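Local structure of glycosyl hydrolase (Rhizobium leguminosarum bv. trifolii, 5NDX) at residues A[171-185]-A[211-223]. The protein probably hydrolyses O-glycosidic bonds as a family 39 glycoside hydrolase, a bacterial orthologue of human alpha-L-iduronidase. The protein carries 2 engineered substitutions. Residues are numbered along the deposited sequence; the frame is centred on the assembly and turned at random.
Sequences DAIDPSLPMGGPGTA and PPRIDYISIHEKG. With 8U8 ((2~{R},3~{S},4~{S},5~{R},6~{S})-6-(4-methyl-2-oxidanylidene-chromen-7-yl)oxy-3,4,5-tris(oxidanyl)oxane-2-carboxylic acid), chain M; 8U8 ((2~{R},3~{S},4~{S},5~{R},6~{S})-6-(4-methyl-2-oxidanylidene-chromen-7-yl)oxy-3,4,5-tris(oxidanyl)oxane-2-carboxylic acid), chain N.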
# COMPACT_ATOMS: atom_id res chain seq x y z
N ASP A 171 -6.36 25.50 -11.74
CA ASP A 171 -7.61 26.25 -12.00
C ASP A 171 -7.76 26.65 -13.48
O ASP A 171 -8.87 26.64 -13.98
CB ASP A 171 -7.76 27.49 -11.09
CG ASP A 171 -8.16 27.12 -9.66
OD1 ASP A 171 -8.28 25.92 -9.36
OD2 ASP A 171 -8.36 28.02 -8.81
N ALA A 172 -6.65 26.93 -14.19
CA ALA A 172 -6.75 27.25 -15.64
C ALA A 172 -7.46 26.16 -16.44
O ALA A 172 -8.08 26.46 -17.42
CB ALA A 172 -5.38 27.52 -16.24
N ILE A 173 -7.35 24.90 -16.05
CA ILE A 173 -8.02 23.83 -16.77
C ILE A 173 -9.21 23.33 -15.97
O ILE A 173 -10.24 23.05 -16.57
CB ILE A 173 -7.09 22.63 -17.00
CG1 ILE A 173 -5.90 23.00 -17.88
CG2 ILE A 173 -7.88 21.44 -17.59
CD1 ILE A 173 -6.13 22.81 -19.37
N ASP A 174 -9.07 23.14 -14.65
CA ASP A 174 -10.15 22.48 -13.89
C ASP A 174 -10.02 22.68 -12.39
O ASP A 174 -9.21 21.99 -11.75
CB ASP A 174 -10.18 20.99 -14.26
CG ASP A 174 -11.39 20.27 -13.74
OD1 ASP A 174 -12.19 20.82 -12.93
OD2 ASP A 174 -11.52 19.10 -14.15
N PRO A 175 -10.82 23.59 -11.81
CA PRO A 175 -10.71 23.86 -10.38
C PRO A 175 -11.17 22.74 -9.45
O PRO A 175 -10.93 22.82 -8.23
CB PRO A 175 -11.62 25.09 -10.17
CG PRO A 175 -11.75 25.69 -11.52
CD PRO A 175 -11.83 24.49 -12.42
N SER A 176 -11.83 21.73 -9.99
CA SER A 176 -12.17 20.58 -9.19
C SER A 176 -10.99 19.55 -9.08
O SER A 176 -11.16 18.51 -8.46
CB SER A 176 -13.45 19.94 -9.76
OG SER A 176 -13.12 19.34 -10.99
N LEU A 177 -9.83 19.80 -9.67
CA LEU A 177 -8.67 18.93 -9.43
C LEU A 177 -8.18 19.20 -8.00
O LEU A 177 -7.78 20.35 -7.69
CB LEU A 177 -7.54 19.18 -10.43
CG LEU A 177 -7.96 18.85 -11.87
CD1 LEU A 177 -6.94 19.38 -12.86
CD2 LEU A 177 -8.24 17.37 -12.10
N PRO A 178 -8.23 18.19 -7.12
CA PRO A 178 -7.91 18.55 -5.72
C PRO A 178 -6.44 18.94 -5.49
O PRO A 178 -5.54 18.40 -6.12
CB PRO A 178 -8.27 17.28 -4.96
CG PRO A 178 -9.19 16.53 -5.84
CD PRO A 178 -8.71 16.80 -7.22
N MET A 179 -6.24 19.97 -4.67
CA MET A 179 -4.93 20.48 -4.35
C MET A 179 -4.80 20.57 -2.85
O MET A 179 -5.73 20.97 -2.16
CB MET A 179 -4.72 21.87 -4.91
CG MET A 179 -3.32 22.43 -4.60
SD MET A 179 -2.01 21.46 -5.39
CE MET A 179 -0.54 22.02 -4.51
N GLY A 180 -3.63 20.22 -2.35
CA GLY A 180 -3.39 20.30 -0.92
C GLY A 180 -1.94 20.29 -0.57
O GLY A 180 -1.07 20.27 -1.45
N GLY A 181 -1.68 20.35 0.73
CA GLY A 181 -0.34 20.47 1.22
C GLY A 181 -0.36 20.79 2.69
O GLY A 181 -1.41 20.70 3.32
N PRO A 182 0.78 21.15 3.26
CA PRO A 182 2.08 21.30 2.60
C PRO A 182 2.98 20.06 2.54
O PRO A 182 4.09 20.14 2.00
CB PRO A 182 2.78 22.35 3.48
CG PRO A 182 2.15 22.18 4.84
CD PRO A 182 0.79 21.55 4.67
N GLY A 183 2.53 18.91 3.04
CA GLY A 183 3.41 17.73 3.12
C GLY A 183 4.70 17.96 3.92
O GLY A 183 5.79 17.54 3.50
N THR A 184 4.56 18.62 5.06
CA THR A 184 5.69 18.97 5.92
C THR A 184 6.11 17.80 6.82
O THR A 184 5.27 16.99 7.24
CB THR A 184 5.38 20.22 6.77
OG1 THR A 184 4.01 20.20 7.21
CG2 THR A 184 5.61 21.49 5.93
N ALA A 185 7.41 17.76 7.13
CA ALA A 185 7.99 16.66 7.89
C ALA A 185 7.97 16.87 9.41
O ALA A 185 7.98 15.91 10.16
CB ALA A 185 9.42 16.40 7.44
N PRO A 211 -7.53 34.10 -0.68
CA PRO A 211 -6.50 33.06 -0.54
C PRO A 211 -6.64 31.97 -1.59
O PRO A 211 -7.76 31.69 -2.03
CB PRO A 211 -6.75 32.51 0.87
CG PRO A 211 -8.21 32.73 1.09
CD PRO A 211 -8.59 33.98 0.33
N PRO A 212 -5.52 31.35 -2.01
CA PRO A 212 -5.65 30.16 -2.86
C PRO A 212 -6.39 29.03 -2.12
O PRO A 212 -6.33 28.95 -0.89
CB PRO A 212 -4.20 29.77 -3.12
CG PRO A 212 -3.50 30.19 -1.89
CD PRO A 212 -4.14 31.51 -1.53
N ARG A 213 -7.15 28.25 -2.86
CA ARG A 213 -7.92 27.15 -2.28
C ARG A 213 -6.98 26.07 -1.70
O ARG A 213 -5.81 25.93 -2.12
CB ARG A 213 -8.85 26.53 -3.31
CG ARG A 213 -8.15 25.83 -4.48
CD ARG A 213 -9.20 25.20 -5.39
NE ARG A 213 -8.59 24.83 -6.67
CZ ARG A 213 -8.12 23.61 -7.00
NH1 ARG A 213 -8.19 22.58 -6.15
NH2 ARG A 213 -7.60 23.42 -8.21
N ILE A 214 -7.50 25.34 -0.73
CA ILE A 214 -6.84 24.15 -0.19
C ILE A 214 -7.94 23.13 0.09
O ILE A 214 -8.90 23.41 0.80
CB ILE A 214 -5.95 24.47 1.02
CG1 ILE A 214 -5.22 23.19 1.50
CG2 ILE A 214 -6.74 25.08 2.17
CD1 ILE A 214 -4.04 23.45 2.42
N ASP A 215 -7.81 21.96 -0.52
CA ASP A 215 -8.82 20.92 -0.43
C ASP A 215 -8.50 19.91 0.65
O ASP A 215 -9.38 19.19 1.05
CB ASP A 215 -8.96 20.24 -1.77
CG ASP A 215 -9.44 21.20 -2.86
OD1 ASP A 215 -10.47 21.83 -2.64
OD2 ASP A 215 -8.78 21.36 -3.90
N TYR A 216 -7.26 19.86 1.12
CA TYR A 216 -6.88 18.93 2.22
C TYR A 216 -5.58 19.41 2.83
O TYR A 216 -4.78 20.07 2.17
CB TYR A 216 -6.81 17.45 1.72
CG TYR A 216 -5.70 17.23 0.74
CD1 TYR A 216 -4.42 16.98 1.17
CD2 TYR A 216 -5.92 17.36 -0.64
CE1 TYR A 216 -3.36 16.81 0.26
CE2 TYR A 216 -4.88 17.22 -1.54
CZ TYR A 216 -3.60 16.92 -1.09
OH TYR A 216 -2.52 16.78 -1.95
N ILE A 217 -5.35 19.02 4.08
CA ILE A 217 -4.14 19.33 4.77
C ILE A 217 -3.29 18.07 4.94
O ILE A 217 -3.76 17.08 5.51
CB ILE A 217 -4.48 19.96 6.14
CG1 ILE A 217 -5.21 21.30 5.91
CG2 ILE A 217 -3.21 20.21 6.93
CD1 ILE A 217 -5.99 21.77 7.10
N SER A 218 -2.04 18.11 4.48
CA SER A 218 -1.17 16.96 4.56
C SER A 218 0.08 17.23 5.37
O SER A 218 0.72 18.28 5.21
CB SER A 218 -0.80 16.44 3.17
OG SER A 218 -0.12 17.40 2.45
N ILE A 219 0.43 16.25 6.20
CA ILE A 219 1.68 16.22 6.95
C ILE A 219 2.27 14.81 6.91
O ILE A 219 1.55 13.88 6.55
CB ILE A 219 1.42 16.60 8.42
CG1 ILE A 219 0.39 15.69 9.07
CG2 ILE A 219 0.94 18.04 8.52
CD1 ILE A 219 0.17 16.02 10.54
N HIS A 220 3.57 14.67 7.25
CA HIS A 220 4.13 13.36 7.57
C HIS A 220 4.33 13.27 9.08
O HIS A 220 4.94 14.14 9.69
CB HIS A 220 5.57 13.05 7.08
CG HIS A 220 5.99 13.67 5.83
ND1 HIS A 220 5.13 13.94 4.80
CD2 HIS A 220 7.23 14.00 5.40
CE1 HIS A 220 5.80 14.41 3.78
NE2 HIS A 220 7.07 14.50 4.13
N GLU A 221 3.91 12.16 9.63
CA GLU A 221 4.15 11.83 11.03
C GLU A 221 4.51 10.35 11.09
O GLU A 221 3.75 9.48 10.63
CB GLU A 221 2.92 12.12 11.90
CG GLU A 221 2.50 13.60 12.00
CD GLU A 221 3.53 14.50 12.69
OE1 GLU A 221 4.57 13.97 13.20
OE2 GLU A 221 3.32 15.76 12.70
N LYS A 222 5.68 10.08 11.65
CA LYS A 222 6.27 8.76 11.73
C LYS A 222 6.51 8.33 13.14
O LYS A 222 6.52 9.14 14.07
CB LYS A 222 7.58 8.75 10.93
CG LYS A 222 7.34 9.22 9.51
CD LYS A 222 8.38 8.71 8.52
CE LYS A 222 8.32 9.38 7.12
NZ LYS A 222 8.83 8.48 6.03
N GLY A 223 6.67 7.04 13.32
CA GLY A 223 6.69 6.47 14.66
C GLY A 223 7.91 6.75 15.53
O GLY A 223 7.81 6.84 16.74
C15 8U8 M . 16.13 15.74 6.48
C13 8U8 M . 14.90 15.56 7.17
C14 8U8 M . 14.65 16.34 8.29
C16 8U8 M . 13.43 16.22 8.98
O9 8U8 M . 13.29 16.93 9.98
O8 8U8 M . 12.47 15.32 8.58
C11 8U8 M . 12.64 14.61 7.41
C10 8U8 M . 11.60 13.80 6.95
C12 8U8 M . 13.87 14.71 6.70
C7 8U8 M . 13.99 13.99 5.49
C8 8U8 M . 12.93 13.19 5.04
C9 8U8 M . 11.74 13.08 5.76
O2 8U8 M . 10.66 12.32 5.34
C5 8U8 M . 10.77 11.15 4.44
O1 8U8 M . 11.80 10.29 4.93
C1 8U8 M . 12.30 9.32 4.09
C6 8U8 M . 12.48 8.22 4.97
O7 8U8 M . 13.34 7.41 4.65
O6 8U8 M . 11.74 8.18 5.94
C2 8U8 M . 11.34 8.80 2.97
O5 8U8 M . 10.38 7.89 3.56
C3 8U8 M . 10.64 9.96 2.14
O4 8U8 M . 11.11 9.96 0.84
C4 8U8 M . 10.86 11.36 2.81
O3 8U8 M . 9.91 12.32 2.19
C15 8U8 N . -4.90 13.23 -0.69
C13 8U8 N . -6.25 12.98 -0.44
C14 8U8 N . -7.10 14.01 -0.04
C16 8U8 N . -8.45 13.77 0.13
O9 8U8 N . -9.17 14.68 0.53
O8 8U8 N . -8.96 12.52 -0.01
C11 8U8 N . -8.16 11.51 -0.44
C10 8U8 N . -8.79 10.31 -0.65
C12 8U8 N . -6.81 11.71 -0.65
C7 8U8 N . -6.07 10.62 -1.11
C8 8U8 N . -6.70 9.40 -1.32
C9 8U8 N . -8.07 9.23 -1.10
O2 8U8 N . -8.64 8.01 -1.33
C5 8U8 N . -10.07 7.93 -1.55
O1 8U8 N . -10.56 7.81 -0.20
C1 8U8 N . -11.97 7.57 -0.01
C6 8U8 N . -12.84 8.77 -0.51
O7 8U8 N . -12.33 9.91 -0.56
O6 8U8 N . -13.99 8.51 -0.90
C2 8U8 N . -12.29 6.27 -0.75
O5 8U8 N . -13.69 5.88 -0.62
C3 8U8 N . -11.91 6.42 -2.25
O4 8U8 N . -12.13 5.18 -2.86
C4 8U8 N . -10.42 6.74 -2.37
O3 8U8 N . -10.05 6.99 -3.73
O HOH W 1 -10.91 21.12 -6.02
O HOH W 2 6.52 14.76 11.87
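Gly180 lies against the ring of Tyr216 where strands 179-184 and 216-219, neighbours in the parallel (beta/alpha)8 barrel, meet; helix 190-200 completes this beta-alpha-beta crossover. The glycine lets the ring lie this close: a CB would clash with Tyr216 CZ. Tyr216 has CG between its backbone N and carbonyl carbon (chi1 66°), which turns the ring over the neighbouring strand, and Gly180 CA makes a CH-pi contact 3.5 Å from the ring centroid. Over the opposite ring face lies the coumarin of one of two bound 8U8 molecules, its methyl carbon C15 centred above the ring, while Tyr216 OH is hydrogen-bonded to Phe141 O of strand 140-142. Gly181 O, the carbonyl of the cis peptide bond that leads into Pro182, accepts from Ser218 N (2.9 Å), which comes from well above the carbonyl plane. At the C-terminal ends His220 N donates to Thr184 O, the His220 side chain nears Gln146, engineered at the predicted proton donor, and Lys222 NZ donates to O6 of the second 8U8.

The contact is more open at the N-terminal ends, where polar groups replace the buried packing. There the guanidinium of Arg213 approaches Asp171 side-on, NE and NH2 both donating to the single atom OD1, with the two planar groups nearly coplanar (17°). NH1 donates to Leu177 O (2.7 Å), Pro175 O sits over one guanidinium face, and a water bridges Pro175 O and Asp215 OD2. A methionine in place of Arg213 would probably leave the carboxylates of Asp171 and Asp215 without their positive mate and Leu177 O without the donor NH1. Asp215, also salt-bridged to Arg213, returns to the backbone: its N donates to Met179 O, and its OD2 receives Met179 N at 3.0 Å through the anti lone pair.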